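Local coordinates for protein gingipain R (Porphyromonas gingivalis, PDB 1CVR) that cleaves polypeptide chains after arginine residues as a bacterial cysteine proteinase with a caspase-like fold, at residues C373-I379 with T391-G397; I196-N200 with Q229-S233. All coordinates share one frame; numbering follows the deposited sequence.

Interaction 1 (C373-I379 with T391-G397); sequences CDYNGAI and TAIVKDG
Asn376 OD1 accepts the backbone N-H of Gly397 at 2.8 Å between OD1 and N. The donor lies in the plane of the amide carbonyl. CG of Asn376 stands anti to its carbonyl carbon (chi1 -63°), which carries the amide across to the 395-397 bend. Three backbone bonds continue the contact. Cys373 N donates to Gly397 O (3.0 Å). Gly377 N donates to Val394 O, also at 3.0 Å. Val394 N meets Ala378 O at 2.9 Å and nearly straight, 168° at the hydrogen.

Gly377 sits in a type II turn from Tyr375 to Ala378. Its phi is positive (110°), and at its backbone angles a CB would jam against the carbonyl O of Asn376. Val394, bonded through both its N and its O, turns its side chain toward the 373-379 loop. Its CG2 touches Cys373 CB at 3.7 Å and also packs on Ala378 CB. Its CG1 lies against Tyr375 O and Asn376 OD1. Further on, Ile379 and Ile393 form a non-hydrogen-bonded antiparallel pair. Their side chains run side by side, and CD1 of Ile379 presses on CG1 of Ile393 at a tight 3.3 Å.

This is the open end of the hairpin of strands 379-384 and 387-393 in the C-terminal Ig-like domain. Three of the four bonds are backbone to backbone, so the tie depends mainly on the path of the two chains, with Val394 filling the apolar side.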
loop_
_atom_site.group_PDB
_atom_site.type_symbol
_atom_site.label_atom_id
_atom_site.label_comp_id
_atom_site.label_asym_id
_atom_site.label_seq_id
_atom_site.Cartn_x
_atom_site.Cartn_y
_atom_site.Cartn_z
ATOM N N CYS A 373 -13.498 0.533 23.533
ATOM C CA CYS A 373 -13.801 0.149 22.151
ATOM C C CYS A 373 -14.153 -1.335 22.081
ATOM O O CYS A 373 -13.429 -2.177 22.605
ATOM C CB CYS A 373 -12.605 0.452 21.233
ATOM S SG CYS A 373 -12.927 0.187 19.456
ATOM N N ASP A 374 -15.261 -1.659 21.423
ATOM C CA ASP A 374 -15.683 -3.055 21.329
ATOM C C ASP A 374 -14.942 -3.871 20.275
ATOM O O ASP A 374 -15.383 -4.964 19.919
ATOM C CB ASP A 374 -17.198 -3.130 21.095
ATOM C CG ASP A 374 -17.610 -2.670 19.705
ATOM O OD1 ASP A 374 -16.933 -1.793 19.128
ATOM O OD2 ASP A 374 -18.638 -3.177 19.203
ATOM N N TYR A 375 -13.819 -3.351 19.784
ATOM C CA TYR A 375 -13.010 -4.065 18.792
ATOM C C TYR A 375 -11.552 -4.085 19.216
ATOM O O TYR A 375 -10.851 -3.080 19.071
ATOM C CB TYR A 375 -13.085 -3.394 17.414
ATOM C CG TYR A 375 -12.278 -4.135 16.358
ATOM C CD1 TYR A 375 -12.616 -5.436 15.991
ATOM C CD2 TYR A 375 -11.160 -3.549 15.757
ATOM C CE1 TYR A 375 -11.864 -6.145 15.048
ATOM C CE2 TYR A 375 -10.397 -4.247 14.814
ATOM C CZ TYR A 375 -10.757 -5.547 14.465
ATOM O OH TYR A 375 -10.020 -6.253 13.538
ATOM N N ASN A 376 -11.077 -5.217 19.723
ATOM C CA ASN A 376 -9.687 -5.299 20.148
ATOM C C ASN A 376 -8.770 -5.284 18.941
ATOM O O ASN A 376 -9.018 -5.973 17.958
ATOM C CB ASN A 376 -9.450 -6.560 20.984
ATOM C CG ASN A 376 -10.248 -6.555 22.277
ATOM O OD1 ASN A 376 -10.317 -5.540 22.965
ATOM N ND2 ASN A 376 -10.836 -7.695 22.623
ATOM N N GLY A 377 -7.716 -4.480 19.012
ATOM C CA GLY A 377 -6.789 -4.385 17.899
ATOM C C GLY A 377 -6.888 -3.039 17.199
ATOM O O GLY A 377 -6.056 -2.702 16.348
ATOM N N ALA A 378 -7.922 -2.277 17.536
ATOM C CA ALA A 378 -8.105 -0.960 16.940
ATOM C C ALA A 378 -6.979 -0.056 17.426
ATOM O O ALA A 378 -6.385 -0.292 18.479
ATOM C CB ALA A 378 -9.453 -0.370 17.351
ATOM N N ILE A 379 -6.680 0.974 16.651
ATOM C CA ILE A 379 -5.628 1.897 17.033
ATOM C C ILE A 379 -6.330 3.201 17.355
ATOM O O ILE A 379 -7.031 3.745 16.500
ATOM C CB ILE A 379 -4.633 2.128 15.878
ATOM C CG1 ILE A 379 -4.110 0.794 15.387
ATOM C CG2 ILE A 379 -3.467 2.989 16.350
ATOM C CD1 ILE A 379 -3.340 0.044 16.431
ATOM N N THR A 391 -0.801 7.597 21.245
ATOM C CA THR A 391 -1.502 6.549 20.520
ATOM C C THR A 391 -1.383 5.236 21.266
ATOM O O THR A 391 -0.429 5.015 22.000
ATOM C CB THR A 391 -0.953 6.396 19.067
ATOM O OG1 THR A 391 -1.694 5.378 18.383
ATOM C CG2 THR A 391 0.525 6.027 19.073
ATOM N N ALA A 392 -2.367 4.368 21.091
ATOM C CA ALA A 392 -2.358 3.085 21.779
ATOM C C ALA A 392 -3.275 2.119 21.053
ATOM O O ALA A 392 -4.139 2.527 20.273
ATOM C CB ALA A 392 -2.818 3.256 23.249
ATOM N N ILE A 393 -3.067 0.838 21.326
ATOM C CA ILE A 393 -3.830 -0.238 20.722
ATOM C C ILE A 393 -4.874 -0.710 21.726
ATOM O O ILE A 393 -4.589 -0.806 22.925
ATOM C CB ILE A 393 -2.869 -1.397 20.342
ATOM C CG1 ILE A 393 -1.920 -0.908 19.237
ATOM C CG2 ILE A 393 -3.651 -2.648 19.946
ATOM C CD1 ILE A 393 -0.867 -1.901 18.826
ATOM N N VAL A 394 -6.083 -0.977 21.243
ATOM C CA VAL A 394 -7.157 -1.441 22.109
ATOM C C VAL A 394 -6.905 -2.885 22.532
ATOM O O VAL A 394 -6.645 -3.755 21.696
ATOM C CB VAL A 394 -8.544 -1.366 21.396
ATOM C CG1 VAL A 394 -9.609 -2.042 22.249
ATOM C CG2 VAL A 394 -8.938 0.088 21.155
ATOM N N LYS A 395 -6.979 -3.129 23.838
ATOM C CA LYS A 395 -6.781 -4.463 24.398
ATOM C C LYS A 395 -7.813 -4.629 25.495
ATOM O O LYS A 395 -8.069 -3.688 26.240
ATOM C CB LYS A 395 -5.377 -4.588 24.989
ATOM C CG LYS A 395 -4.271 -4.363 23.970
ATOM C CD LYS A 395 -2.893 -4.410 24.614
ATOM C CE LYS A 395 -1.795 -4.078 23.603
ATOM N NZ LYS A 395 -1.810 -5.021 22.450
ATOM N N ASP A 396 -8.411 -5.813 25.593
ATOM C CA ASP A 396 -9.422 -6.064 26.608
ATOM C C ASP A 396 -10.494 -4.990 26.669
ATOM O O ASP A 396 -10.937 -4.604 27.753
ATOM C CB ASP A 396 -8.784 -6.201 27.988
ATOM C CG ASP A 396 -7.994 -7.478 28.134
ATOM O OD1 ASP A 396 -8.579 -8.558 27.893
ATOM O OD2 ASP A 396 -6.798 -7.403 28.495
ATOM N N GLY A 397 -10.901 -4.495 25.505
ATOM C CA GLY A 397 -11.946 -3.493 25.467
ATOM C C GLY A 397 -11.527 -2.059 25.702
ATOM O O GLY A 397 -12.375 -1.163 25.708
#

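Interaction 2 (I196-N200 with Q229-S233); sequences IDAFN and QLTNS
Asn200 reaches from helix 192-201 to the 229-233 loop. Its CB lies 4.0 Å from Thr231 OG1. CG is closer to the same hydroxyl oxygen, at 3.4 Å, and the two side chains cross at about a right angle. A chi1 of -67° swings CG toward the loop, and the amide then spans Gln229 O and Thr231 N. At the tip, OD1 accepts Thr231 N at 2.8 Å. This bond is almost straight, 176° at the hydrogen, but the donor stands 40° out of the amide carbonyl plane. The other branch, ND2, makes a weak bond to Gln229 O at 3.5 Å. A water adds a further link: it donates to Asn200 O and accepts from Thr231 OG1.

Helix 192-201 is the connection of a beta-alpha-beta crossover from strand 181-186 to strand 205-209, in the sheet of the caspase-like fold. The loop leads into strand 238-242 and bends sharply in an inverse gamma turn centred on Asn232, with a weak bond from Ser233 N to Thr231 O.

Deeper in, CB of Phe199 packs on Leu230 CD2 at 3.9 Å. Asn232 ND2 approaches the Phe199 ring at its edge, near CD2, with the amide almost perpendicular to the ring. That ND2 is bonded to Gln235 O, and Asn232 OD1 to Gly271 N. CD1 of Ile196 lies against the amide of Gln229, 3.6 Å from OE1.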
loop_
_atom_site.group_PDB
_atom_site.type_symbol
_atom_site.label_atom_id
_atom_site.label_comp_id
_atom_site.label_asym_id
_atom_site.label_seq_id
_atom_site.Cartn_x
_atom_site.Cartn_y
_atom_site.Cartn_z
ATOM N N ILE A 196 -12.762 -2.781 -18.374
ATOM C CA ILE A 196 -13.389 -1.502 -18.061
ATOM C C ILE A 196 -14.694 -1.725 -17.292
ATOM O O ILE A 196 -14.929 -1.077 -16.262
ATOM C CB ILE A 196 -13.653 -0.683 -19.360
ATOM C CG1 ILE A 196 -12.313 -0.363 -20.040
ATOM C CG2 ILE A 196 -14.453 0.600 -19.030
ATOM C CD1 ILE A 196 -12.439 0.247 -21.455
ATOM N N ASP A 197 -15.522 -2.657 -17.770
ATOM C CA ASP A 197 -16.795 -2.973 -17.109
ATOM C C ASP A 197 -16.614 -3.489 -15.686
ATOM O O ASP A 197 -17.406 -3.170 -14.795
ATOM C CB ASP A 197 -17.599 -4.023 -17.899
ATOM C CG ASP A 197 -18.123 -3.492 -19.229
ATOM O OD1 ASP A 197 -18.170 -2.260 -19.415
ATOM O OD2 ASP A 197 -18.513 -4.315 -20.084
ATOM N N ALA A 198 -15.580 -4.297 -15.470
ATOM C CA ALA A 198 -15.319 -4.859 -14.142
ATOM C C ALA A 198 -14.958 -3.743 -13.156
ATOM O O ALA A 198 -15.525 -3.660 -12.066
ATOM C CB ALA A 198 -14.194 -5.900 -14.220
ATOM N N PHE A 199 -14.001 -2.898 -13.532
ATOM C CA PHE A 199 -13.630 -1.768 -12.694
ATOM C C PHE A 199 -14.848 -0.873 -12.418
ATOM O O PHE A 199 -15.120 -0.507 -11.279
ATOM C CB PHE A 199 -12.572 -0.894 -13.372
ATOM C CG PHE A 199 -11.146 -1.287 -13.074
ATOM C CD1 PHE A 199 -10.532 -2.351 -13.731
ATOM C CD2 PHE A 199 -10.406 -0.559 -12.145
ATOM C CE1 PHE A 199 -9.192 -2.680 -13.469
ATOM C CE2 PHE A 199 -9.071 -0.878 -11.877
ATOM C CZ PHE A 199 -8.466 -1.933 -12.536
ATOM N N ASN A 200 -15.581 -0.514 -13.466
ATOM C CA ASN A 200 -16.718 0.379 -13.283
ATOM C C ASN A 200 -17.858 -0.208 -12.472
ATOM O O ASN A 200 -18.668 0.535 -11.906
ATOM C CB ASN A 200 -17.213 0.893 -14.638
ATOM C CG ASN A 200 -16.195 1.792 -15.302
ATOM O OD1 ASN A 200 -15.267 2.271 -14.643
ATOM N ND2 ASN A 200 -16.361 2.045 -16.590
ATOM N N GLN A 229 -11.331 5.759 -19.622
ATOM C CA GLN A 229 -12.706 5.279 -19.631
ATOM C C GLN A 229 -13.217 4.811 -18.268
ATOM O O GLN A 229 -14.389 4.493 -18.124
ATOM C CB GLN A 229 -12.854 4.148 -20.658
ATOM C CG GLN A 229 -12.677 4.597 -22.116
ATOM C CD GLN A 229 -13.035 3.499 -23.107
ATOM O OE1 GLN A 229 -14.153 2.980 -23.091
ATOM N NE2 GLN A 229 -12.087 3.135 -23.967
ATOM N N LEU A 230 -12.339 4.769 -17.272
ATOM C CA LEU A 230 -12.728 4.320 -15.934
ATOM C C LEU A 230 -13.496 5.396 -15.178
ATOM O O LEU A 230 -13.138 6.578 -15.197
ATOM C CB LEU A 230 -11.487 3.917 -15.104
ATOM C CG LEU A 230 -10.532 2.888 -15.727
ATOM C CD1 LEU A 230 -9.357 2.612 -14.763
ATOM C CD2 LEU A 230 -11.287 1.619 -16.030
ATOM N N THR A 231 -14.549 4.976 -14.493
ATOM C CA THR A 231 -15.358 5.900 -13.720
ATOM C C THR A 231 -15.599 5.343 -12.316
ATOM O O THR A 231 -16.621 5.638 -11.686
ATOM C CB THR A 231 -16.709 6.135 -14.415
ATOM O OG1 THR A 231 -17.409 4.895 -14.512
ATOM C CG2 THR A 231 -16.489 6.679 -15.821
ATOM N N ASN A 232 -14.656 4.544 -11.822
ATOM C CA ASN A 232 -14.789 3.952 -10.496
ATOM C C ASN A 232 -14.333 4.962 -9.427
ATOM O O ASN A 232 -13.374 4.736 -8.693
ATOM C CB ASN A 232 -13.996 2.625 -10.433
ATOM C CG ASN A 232 -12.498 2.808 -10.612
ATOM O OD1 ASN A 232 -12.047 3.558 -11.486
ATOM N ND2 ASN A 232 -11.712 2.090 -9.801
ATOM N N SER A 233 -15.050 6.084 -9.367
ATOM C CA SER A 233 -14.761 7.181 -8.445
ATOM C C SER A 233 -14.642 6.735 -7.006
ATOM O O SER A 233 -15.629 6.369 -6.400
ATOM C CB SER A 233 -15.854 8.244 -8.553
ATOM O OG SER A 233 -15.857 8.801 -9.856
HETATM O O HOH W 1 -18.750 3.691 -12.296
#

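Interaction 2 closes along the chain before interaction 1 opens. Their centres are about 36 Å apart and their nearest atoms about 24 Å, so they do not touch. Interaction 2 belongs to the peptidase family C25 region. It sits beside the six-stranded sheet that includes strands 205-209 and 238-242. Interaction 1 belongs to the C-terminal Ig-like domain, at one end of the hairpin of strands 379-384 and 387-393, with the latter on the outside of its sheet. The two share no sheet or helix. Each contact is local to its own part of the chain, and neither bridges the peptidase region and the Ig-like domain.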